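Local coordinates for cytochrome c family protein (Geobacter sulfurreducens, PDB 3OUQ) that probably carries electrons along a chain of closely spaced hemes, as the N-terminal hexaheme part of a dodecaheme cytochrome c from an iron-reducing bacterium, at residues H142-M146 and A147-A151; N126-M129 and A130-E133; K111-T114 and C115-R119. All blocks are in the same frame, centred on the assembly; numbering follows the deposited sequence.

Overall arrangement
Each of the three contacts is a local turn or short helix that offers one axial ligand to a different heme c, and all belong to the second cytochrome c7-like region. All are partly buried, though none of the touching residues of contact 3 is fully exposed, against half of those in contact 2. Contact 3 lies about 8 Å from the centre of the elongated chain, contacts 1 and 2 about 22 and 20 Å out, centre to centre, on the same side. Those two touch: Val150 packs on Met129 and Met132. Contact 3 touches neither. Chemically, contact 1 steadies a histidine by a carbonyl and a phenylalanine, contact 2 delivers a methionine from a capped helix, and contact 3 is a thioether-bound helix.

Contact 1. Residues H142-M146 and A147-A151; sequences HNDKM and AFTVA. With HEC (heme c), chain F.
Ala147 and Phe148 flank the His142 imidazole, whose NE2 binds the iron of a heme c at 2.0 Å; His104 supplies the other axial nitrogen. At the edge of the imidazole, ND1 donates to Phe148 O (2.9 Å, 136° at the hydrogen). The acceptor lies in the ring plane and the donor meets a lone pair of the carbonyl, which, with the iron bond, helps to set the rotation of the ring and would probably make NE2 a better electron donor to the iron. Over one face lies Ala147 CB, 3.8 Å from the centroid of the His142 ring in a CH-pi contact, where a bare methyl suits the narrow space beside the porphyrin. The edge of His142 also points at the face of Phe148 in an edge-to-face pair with the planes at 55°. Phe148 holds CG between its backbone N and carbonyl carbon (chi1 59°), which swings the ring back toward the imidazole and leaves CE2 3.6 Å from heme CAA.

The next shell shapes the loop. Asp144 N bonds to Ala147 O at 2.8 Å, and Thr149 N reaches Asp144 OD2 at 2.9 Å from above the carboxylate plane. Asn143 OD1 accepts from Lys145 N (3.0 Å) in an Asx turn, and Thr149 OG1 accepts from Ala151 N in an ST turn; short polar side chains suit such tight backbone bends. Farther out, Asn143 ND2 is tied to Gly139 O. His142 closes the CXXCH motif that begins at Cys138, which makes it the proximal ligand; with His104 opposite, the site is a bis-histidine heme c.

Contact 2. Residues N126-M129 and A130-E133; sequences NVTM and AQME. With HEC (heme c), chain G.
Thr128 and Gln131 cross obliquely at the start of helix 129-133, each side chain turned back on the other's backbone. Gln131 OE1 takes the N-H of Thr128 at 2.7 Å, almost straight (167°) and in the carbonyl plane, while Thr128 OG1 accepts from Gln131 N at 3.3 Å. Chi1 of 67° puts the hydroxyl between its own backbone N and carbonyl carbon, turned to the helix start. OG1 also gives a weak bond to Gln131 OE1, so this one amide oxygen gathers two donors.

Met129, which follows Thr128 and opens the helix, sends its CB away from 130-133. Its flexible chain bends at chi2 and chi3 and carries SD over the porphyrin to bind the iron at 2.3 Å, opposite His158. Met132, three residues on, brings its SD within 3.9 Å of Met129 CE and its CE within 3.5 Å of heme CBD; its chain crosses Val127 at about a right angle.

The heme's two propionates are anchored here as well, O1D by Val127 N at 2.7 Å and O2A by Met129 N at 2.9 Å. The latter donor belongs to the first turn, whose helix dipole would probably favour the negative charge. A capping box thus opens the helix whose first residue is the methionine ligand of a His/Met-ligated heme c site.

Contact 3. Residues K111-T114 and C115-R119; sequences KCRT and CHSNR. With HEC (heme c), chain E.
Arg113 lies against Ser117, one helical turn on, and its chain can be followed outward past the serine hydroxyl. CB passes 3.4 Å from Ser117 OG. A chi1 of -66° puts CG beside the backbone N, where it stays 3.5 Å from the same Ser117 OG. CD lies 3.8 Å from Ser117 OG, and the bend at chi3 (59°) brings NE nearer to that oxygen, which approaches the guanidinium obliquely; CZ and NH2 stand farther from it. The strong partner of the head is Glu53, whose OE1 makes a salt bridge with NE and also a hydrogen bond with Ser117 OG; the arginine's length and the serine's small size let both reach one carboxylate. An alanine at this position would strip away the guanidinium, and Glu53 would probably be left without this salt-bridge mate, and Ser117 OG without the arginine chain packed against it.

Backbone bonds hold the turn itself. Cys112 O accepts from both Cys115 N (3.3 Å) and His116 N (3.2 Å), and Ser117 N bonds to Arg113 O at 2.8 Å. Asn118 ND2 reaches back to Thr114 O at 3.1 Å, while its OD1, in a weak bond to Glu120 N, caps the start of helix 119-122. In this CXXCH motif the turn puts both cysteines and the histidine on the heme: Cys112 SG and Cys115 SG form thioethers to heme CAB and CAC. His116 NE2 binds the heme FE at 2.0 Å.

Helix 113-116 thus lies against the heme face opposite His101 of helix 101-104. It is tied by Arg113 and Ser117 to helix 49-53, and by Arg113 N to Asp73 in a loop, with helix 119-122 following directly after Asn118.

Contact 1. Residues H142-M146 and A147-A151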
# COMPACT_ATOMS: atom_id res chain seq x y z
N HIS A 142 5.04 0.04 17.59
CA HIS A 142 5.79 0.92 18.48
C HIS A 142 5.11 0.94 19.84
O HIS A 142 4.40 1.87 20.20
CB HIS A 142 5.84 2.32 17.86
CG HIS A 142 6.82 2.44 16.74
ND1 HIS A 142 8.17 2.63 16.91
CD2 HIS A 142 6.64 2.32 15.40
CE1 HIS A 142 8.75 2.61 15.71
NE2 HIS A 142 7.86 2.43 14.76
N ASN A 143 5.35 -0.13 20.60
CA ASN A 143 4.74 -0.31 21.91
C ASN A 143 5.72 -0.86 22.95
O ASN A 143 5.31 -1.38 23.98
CB ASN A 143 3.58 -1.27 21.75
CG ASN A 143 3.94 -2.45 20.87
OD1 ASN A 143 4.89 -3.18 21.14
ND2 ASN A 143 3.18 -2.64 19.79
N ASP A 144 7.01 -0.73 22.67
CA ASP A 144 8.07 -1.22 23.55
C ASP A 144 8.29 -2.73 23.50
O ASP A 144 9.21 -3.24 24.13
CB ASP A 144 7.84 -0.77 24.99
CG ASP A 144 8.34 0.63 25.24
OD1 ASP A 144 7.89 1.25 26.22
OD2 ASP A 144 9.20 1.11 24.45
N LYS A 145 7.44 -3.43 22.75
CA LYS A 145 7.62 -4.87 22.57
C LYS A 145 8.41 -4.94 21.28
O LYS A 145 9.62 -5.17 21.27
CB LYS A 145 6.28 -5.58 22.36
CG LYS A 145 5.19 -5.31 23.39
CD LYS A 145 3.88 -5.96 22.96
CE LYS A 145 2.70 -5.44 23.77
NZ LYS A 145 1.39 -5.85 23.17
N MET A 146 7.71 -4.71 20.18
CA MET A 146 8.29 -4.74 18.84
C MET A 146 9.32 -3.63 18.62
O MET A 146 10.49 -3.89 18.39
CB MET A 146 7.17 -4.61 17.81
CG MET A 146 7.11 -5.73 16.78
SD MET A 146 7.80 -5.21 15.21
CE MET A 146 9.53 -5.12 15.66
N ALA A 147 8.85 -2.38 18.70
CA ALA A 147 9.71 -1.22 18.51
C ALA A 147 9.47 -0.22 19.63
O ALA A 147 8.51 -0.36 20.39
CB ALA A 147 9.42 -0.58 17.17
N PHE A 148 10.32 0.80 19.72
CA PHE A 148 10.17 1.79 20.77
C PHE A 148 8.76 2.34 20.86
O PHE A 148 8.12 2.62 19.84
CB PHE A 148 11.20 2.91 20.60
CG PHE A 148 11.11 3.66 19.30
CD1 PHE A 148 10.11 4.61 19.09
CD2 PHE A 148 12.07 3.48 18.32
CE1 PHE A 148 10.08 5.38 17.93
CE2 PHE A 148 12.06 4.23 17.15
CZ PHE A 148 11.06 5.19 16.96
N THR A 149 8.28 2.47 22.09
CA THR A 149 6.93 2.95 22.35
C THR A 149 6.63 4.31 21.76
O THR A 149 7.50 5.16 21.58
CB THR A 149 6.62 2.98 23.87
OG1 THR A 149 5.22 3.22 24.06
CG2 THR A 149 7.41 4.08 24.57
N VAL A 150 5.35 4.51 21.46
CA VAL A 150 4.85 5.74 20.90
C VAL A 150 4.48 6.68 22.06
O VAL A 150 4.27 7.89 21.87
CB VAL A 150 3.61 5.43 20.04
CG1 VAL A 150 2.39 5.19 20.91
CG2 VAL A 150 3.38 6.54 19.07
N ALA A 151 4.40 6.11 23.27
CA ALA A 151 4.09 6.87 24.48
C ALA A 151 5.43 7.44 24.94
O ALA A 151 6.04 6.97 25.89
CB ALA A 151 3.52 5.94 25.55
FE HEC F . 8.51 2.25 12.85
CHA HEC F . 11.79 2.10 13.60
CHB HEC F . 8.68 5.66 12.72
CHC HEC F . 5.25 2.35 11.82
CHD HEC F . 8.33 -1.15 13.10
NA HEC F . 9.93 3.61 13.12
C1A HEC F . 11.24 3.36 13.39
C2A HEC F . 11.99 4.58 13.52
C3A HEC F . 11.12 5.60 13.29
C4A HEC F . 9.83 4.98 13.05
CMA HEC F . 11.45 7.09 13.28
CAA HEC F . 13.47 4.67 13.88
CBA HEC F . 14.18 5.02 12.59
CGA HEC F . 15.68 5.12 12.76
O1A HEC F . 16.11 5.67 13.79
O2A HEC F . 16.41 4.66 11.85
NB HEC F . 7.26 3.67 12.34
C1B HEC F . 7.48 5.04 12.40
C2B HEC F . 6.27 5.77 12.05
C3B HEC F . 5.32 4.85 11.80
C4B HEC F . 5.95 3.54 11.95
CMB HEC F . 6.13 7.28 11.87
CAB HEC F . 3.85 5.12 11.47
CBB HEC F . 3.54 5.88 10.20
NC HEC F . 7.11 0.90 12.52
C1C HEC F . 5.79 1.11 12.13
C2C HEC F . 5.05 -0.16 12.16
C3C HEC F . 5.94 -1.11 12.52
C4C HEC F . 7.20 -0.47 12.72
CMC HEC F . 3.57 -0.34 11.84
CAC HEC F . 5.75 -2.58 12.70
CBC HEC F . 5.51 -3.30 11.39
ND HEC F . 9.75 0.80 13.33
C1D HEC F . 9.51 -0.55 13.40
C2D HEC F . 10.72 -1.30 13.70
C3D HEC F . 11.69 -0.40 13.91
C4D HEC F . 11.10 0.91 13.62
CMD HEC F . 10.90 -2.81 13.65
CAD HEC F . 13.05 -0.73 14.49
CBD HEC F . 13.26 -0.06 15.85
CGD HEC F . 14.56 -0.47 16.52
O1D HEC F . 14.71 -1.67 16.85
O2D HEC F . 15.43 0.41 16.72

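Contact 2. Residues N126-M129 and A130-E133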
# COMPACT_ATOMS: atom_id res chain seq x y z
N ASN A 126 -5.62 10.36 9.84
CA ASN A 126 -5.29 11.27 10.93
C ASN A 126 -5.45 10.59 12.29
O ASN A 126 -6.19 11.07 13.15
CB ASN A 126 -6.18 12.52 10.89
CG ASN A 126 -6.05 13.29 9.60
OD1 ASN A 126 -4.94 13.57 9.13
ND2 ASN A 126 -7.19 13.64 9.01
N VAL A 127 -4.77 9.46 12.48
CA VAL A 127 -4.87 8.76 13.74
C VAL A 127 -4.12 9.58 14.78
O VAL A 127 -3.12 10.22 14.47
CB VAL A 127 -4.24 7.37 13.67
CG1 VAL A 127 -4.84 6.59 12.51
CG2 VAL A 127 -2.75 7.48 13.52
N THR A 128 -4.62 9.57 16.00
CA THR A 128 -4.00 10.32 17.09
C THR A 128 -3.03 9.44 17.88
O THR A 128 -3.03 8.22 17.72
CB THR A 128 -5.08 10.84 18.04
OG1 THR A 128 -5.69 9.73 18.72
CG2 THR A 128 -6.14 11.59 17.27
N MET A 129 -2.21 10.06 18.72
CA MET A 129 -1.27 9.30 19.54
C MET A 129 -2.07 8.41 20.49
O MET A 129 -1.66 7.29 20.82
CB MET A 129 -0.36 10.23 20.33
CG MET A 129 0.45 11.18 19.47
SD MET A 129 1.23 10.34 18.08
CE MET A 129 2.03 9.14 18.89
N ALA A 130 -3.23 8.89 20.92
CA ALA A 130 -4.08 8.12 21.82
C ALA A 130 -4.38 6.77 21.18
O ALA A 130 -4.15 5.72 21.77
CB ALA A 130 -5.37 8.87 22.09
N GLN A 131 -4.90 6.82 19.96
CA GLN A 131 -5.26 5.63 19.20
C GLN A 131 -4.03 4.78 18.86
O GLN A 131 -4.13 3.56 18.75
CB GLN A 131 -5.97 6.04 17.92
CG GLN A 131 -7.12 6.98 18.18
CD GLN A 131 -7.67 7.58 16.92
OE1 GLN A 131 -6.98 8.33 16.22
NE2 GLN A 131 -8.91 7.25 16.60
N MET A 132 -2.89 5.43 18.69
CA MET A 132 -1.68 4.68 18.39
C MET A 132 -1.37 3.83 19.62
O MET A 132 -0.87 2.71 19.52
CB MET A 132 -0.51 5.61 18.07
CG MET A 132 -0.69 6.42 16.80
SD MET A 132 0.87 6.79 15.98
CE MET A 132 0.29 7.51 14.48
N GLU A 133 -1.69 4.37 20.80
CA GLU A 133 -1.43 3.63 22.03
C GLU A 133 -2.32 2.41 22.14
O GLU A 133 -1.94 1.42 22.76
CB GLU A 133 -1.62 4.53 23.25
CG GLU A 133 -0.38 5.33 23.58
CD GLU A 133 -0.52 6.11 24.85
OE1 GLU A 133 0.52 6.56 25.38
OE2 GLU A 133 -1.65 6.29 25.33
FE HEC G . 2.93 11.54 17.16
CHA HEC G . 0.36 12.26 15.09
CHB HEC G . 2.28 14.44 18.92
CHC HEC G . 5.21 10.58 19.53
CHD HEC G . 4.21 9.35 14.88
NA HEC G . 1.58 13.00 17.06
C1A HEC G . 0.49 13.05 16.21
C2A HEC G . -0.33 14.20 16.48
C3A HEC G . 0.31 14.92 17.42
C4A HEC G . 1.49 14.16 17.82
CMA HEC G . -0.14 16.30 17.88
CAA HEC G . -1.72 14.47 15.96
CBA HEC G . -2.77 13.60 16.63
CGA HEC G . -2.90 13.86 18.13
O1A HEC G . -3.07 15.04 18.50
O2A HEC G . -2.81 12.90 18.92
NB HEC G . 3.54 12.29 18.90
C1B HEC G . 3.18 13.52 19.48
C2B HEC G . 3.78 13.63 20.79
C3B HEC G . 4.47 12.50 21.02
C4B HEC G . 4.42 11.71 19.81
CMB HEC G . 3.68 14.78 21.77
CAB HEC G . 5.00 12.11 22.40
CBB HEC G . 4.29 10.95 23.08
NC HEC G . 4.29 10.13 17.27
C1C HEC G . 5.14 9.82 18.33
C2C HEC G . 5.95 8.66 18.00
C3C HEC G . 5.71 8.34 16.71
C4C HEC G . 4.67 9.26 16.24
CMC HEC G . 6.91 7.92 18.89
CAC HEC G . 6.55 7.40 15.86
CBC HEC G . 6.35 5.93 16.15
ND HEC G . 2.44 10.98 15.34
C1D HEC G . 3.16 10.19 14.47
C2D HEC G . 2.49 10.13 13.19
C3D HEC G . 1.34 10.83 13.32
C4D HEC G . 1.32 11.34 14.65
CMD HEC G . 2.93 9.46 11.91
CAD HEC G . 0.24 11.08 12.31
CBD HEC G . -0.59 9.85 12.04
CGD HEC G . -1.89 10.19 11.37
O1D HEC G . -2.60 9.25 10.96
O2D HEC G . -2.22 11.39 11.28

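Contact 3. Residues K111-T114 and C115-R119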
# COMPACT_ATOMS: atom_id res chain seq x y z
N LYS A 111 9.29 -7.53 4.32
CA LYS A 111 7.84 -7.72 4.33
C LYS A 111 7.11 -6.45 3.92
O LYS A 111 7.66 -5.36 4.04
CB LYS A 111 7.38 -8.16 5.72
CG LYS A 111 7.96 -9.48 6.21
CD LYS A 111 7.47 -9.79 7.62
CE LYS A 111 7.96 -11.15 8.11
NZ LYS A 111 7.49 -11.42 9.49
N CYS A 112 5.87 -6.58 3.44
CA CYS A 112 5.10 -5.41 3.02
C CYS A 112 3.67 -5.49 3.49
O CYS A 112 3.09 -4.51 3.95
CB CYS A 112 5.06 -5.27 1.50
SG CYS A 112 6.65 -5.37 0.63
N ARG A 113 3.07 -6.67 3.36
CA ARG A 113 1.69 -6.85 3.76
C ARG A 113 1.49 -6.73 5.27
O ARG A 113 0.35 -6.56 5.73
CB ARG A 113 1.16 -8.19 3.25
CG ARG A 113 1.08 -8.26 1.74
CD ARG A 113 0.50 -9.57 1.26
NE ARG A 113 -0.85 -9.78 1.78
CZ ARG A 113 -1.19 -10.81 2.54
NH1 ARG A 113 -0.29 -11.73 2.87
NH2 ARG A 113 -2.44 -10.93 2.97
N THR A 114 2.59 -6.79 6.03
CA THR A 114 2.53 -6.66 7.48
C THR A 114 1.77 -5.40 7.84
O THR A 114 1.04 -5.34 8.84
CB THR A 114 3.92 -6.52 8.14
OG1 THR A 114 4.85 -7.44 7.55
CG2 THR A 114 3.82 -6.82 9.61
N CYS A 115 1.96 -4.37 7.03
CA CYS A 115 1.29 -3.11 7.26
C CYS A 115 0.15 -2.93 6.28
O CYS A 115 -1.01 -2.78 6.65
CB CYS A 115 2.27 -1.94 7.11
SG CYS A 115 3.77 -2.07 8.14
N HIS A 116 0.50 -2.97 5.00
CA HIS A 116 -0.47 -2.77 3.94
C HIS A 116 -1.69 -3.70 3.92
O HIS A 116 -2.72 -3.34 3.37
CB HIS A 116 0.27 -2.78 2.61
CG HIS A 116 1.18 -1.61 2.44
ND1 HIS A 116 0.73 -0.32 2.25
CD2 HIS A 116 2.53 -1.52 2.52
CE1 HIS A 116 1.80 0.48 2.22
NE2 HIS A 116 2.92 -0.20 2.38
N SER A 117 -1.57 -4.87 4.55
CA SER A 117 -2.70 -5.80 4.60
C SER A 117 -3.19 -5.91 6.04
O SER A 117 -3.91 -6.85 6.38
CB SER A 117 -2.30 -7.19 4.10
OG SER A 117 -2.06 -7.18 2.70
N ASN A 118 -2.79 -4.95 6.86
CA ASN A 118 -3.16 -4.93 8.27
C ASN A 118 -4.08 -3.74 8.48
O ASN A 118 -3.62 -2.61 8.62
CB ASN A 118 -1.88 -4.78 9.11
CG ASN A 118 -2.06 -5.23 10.54
OD1 ASN A 118 -3.02 -4.88 11.19
ND2 ASN A 118 -1.10 -6.00 11.03
N ARG A 119 -5.39 -4.00 8.48
CA ARG A 119 -6.38 -2.93 8.64
C ARG A 119 -6.13 -2.05 9.85
O ARG A 119 -6.45 -0.87 9.84
CB ARG A 119 -7.79 -3.51 8.70
FE HEC E . 4.61 0.82 2.42
CHA HEC E . 3.15 3.84 1.59
CHB HEC E . 4.47 -0.13 -0.88
CHC HEC E . 6.26 -2.05 3.22
CHD HEC E . 3.96 1.44 5.67
NA HEC E . 3.92 1.66 0.74
C1A HEC E . 3.40 2.93 0.57
C2A HEC E . 2.92 3.11 -0.79
C3A HEC E . 3.22 1.98 -1.49
C4A HEC E . 3.85 1.08 -0.53
CMA HEC E . 3.04 1.77 -2.99
CAA HEC E . 2.19 4.34 -1.28
CBA HEC E . 0.70 4.14 -1.29
CGA HEC E . -0.03 5.34 -1.86
O1A HEC E . -1.26 5.26 -2.06
O2A HEC E . 0.63 6.38 -2.10
NB HEC E . 5.30 -0.71 1.39
C1B HEC E . 5.19 -0.93 0.01
C2B HEC E . 5.97 -2.08 -0.39
C3B HEC E . 6.54 -2.59 0.74
C4B HEC E . 6.08 -1.77 1.86
CMB HEC E . 6.10 -2.59 -1.80
CAB HEC E . 7.50 -3.78 0.84
CBB HEC E . 8.87 -3.60 0.22
NC HEC E . 5.00 -0.12 4.10
C1C HEC E . 5.72 -1.29 4.28
C2C HEC E . 5.76 -1.64 5.69
C3C HEC E . 5.07 -0.70 6.36
C4C HEC E . 4.61 0.25 5.37
CMC HEC E . 6.47 -2.82 6.32
CAC HEC E . 4.81 -0.62 7.87
CBC HEC E . 6.04 -0.72 8.76
ND HEC E . 3.82 2.36 3.41
C1D HEC E . 3.67 2.47 4.77
C2D HEC E . 3.16 3.79 5.14
C3D HEC E . 2.85 4.42 3.99
C4D HEC E . 3.30 3.56 2.92
CMD HEC E . 3.13 4.43 6.53
CAD HEC E . 2.00 5.66 3.81
CBD HEC E . 0.57 5.23 4.03
CGD HEC E . -0.41 6.07 3.24
O1D HEC E . -0.28 6.10 1.99
O2D HEC E . -1.31 6.69 3.87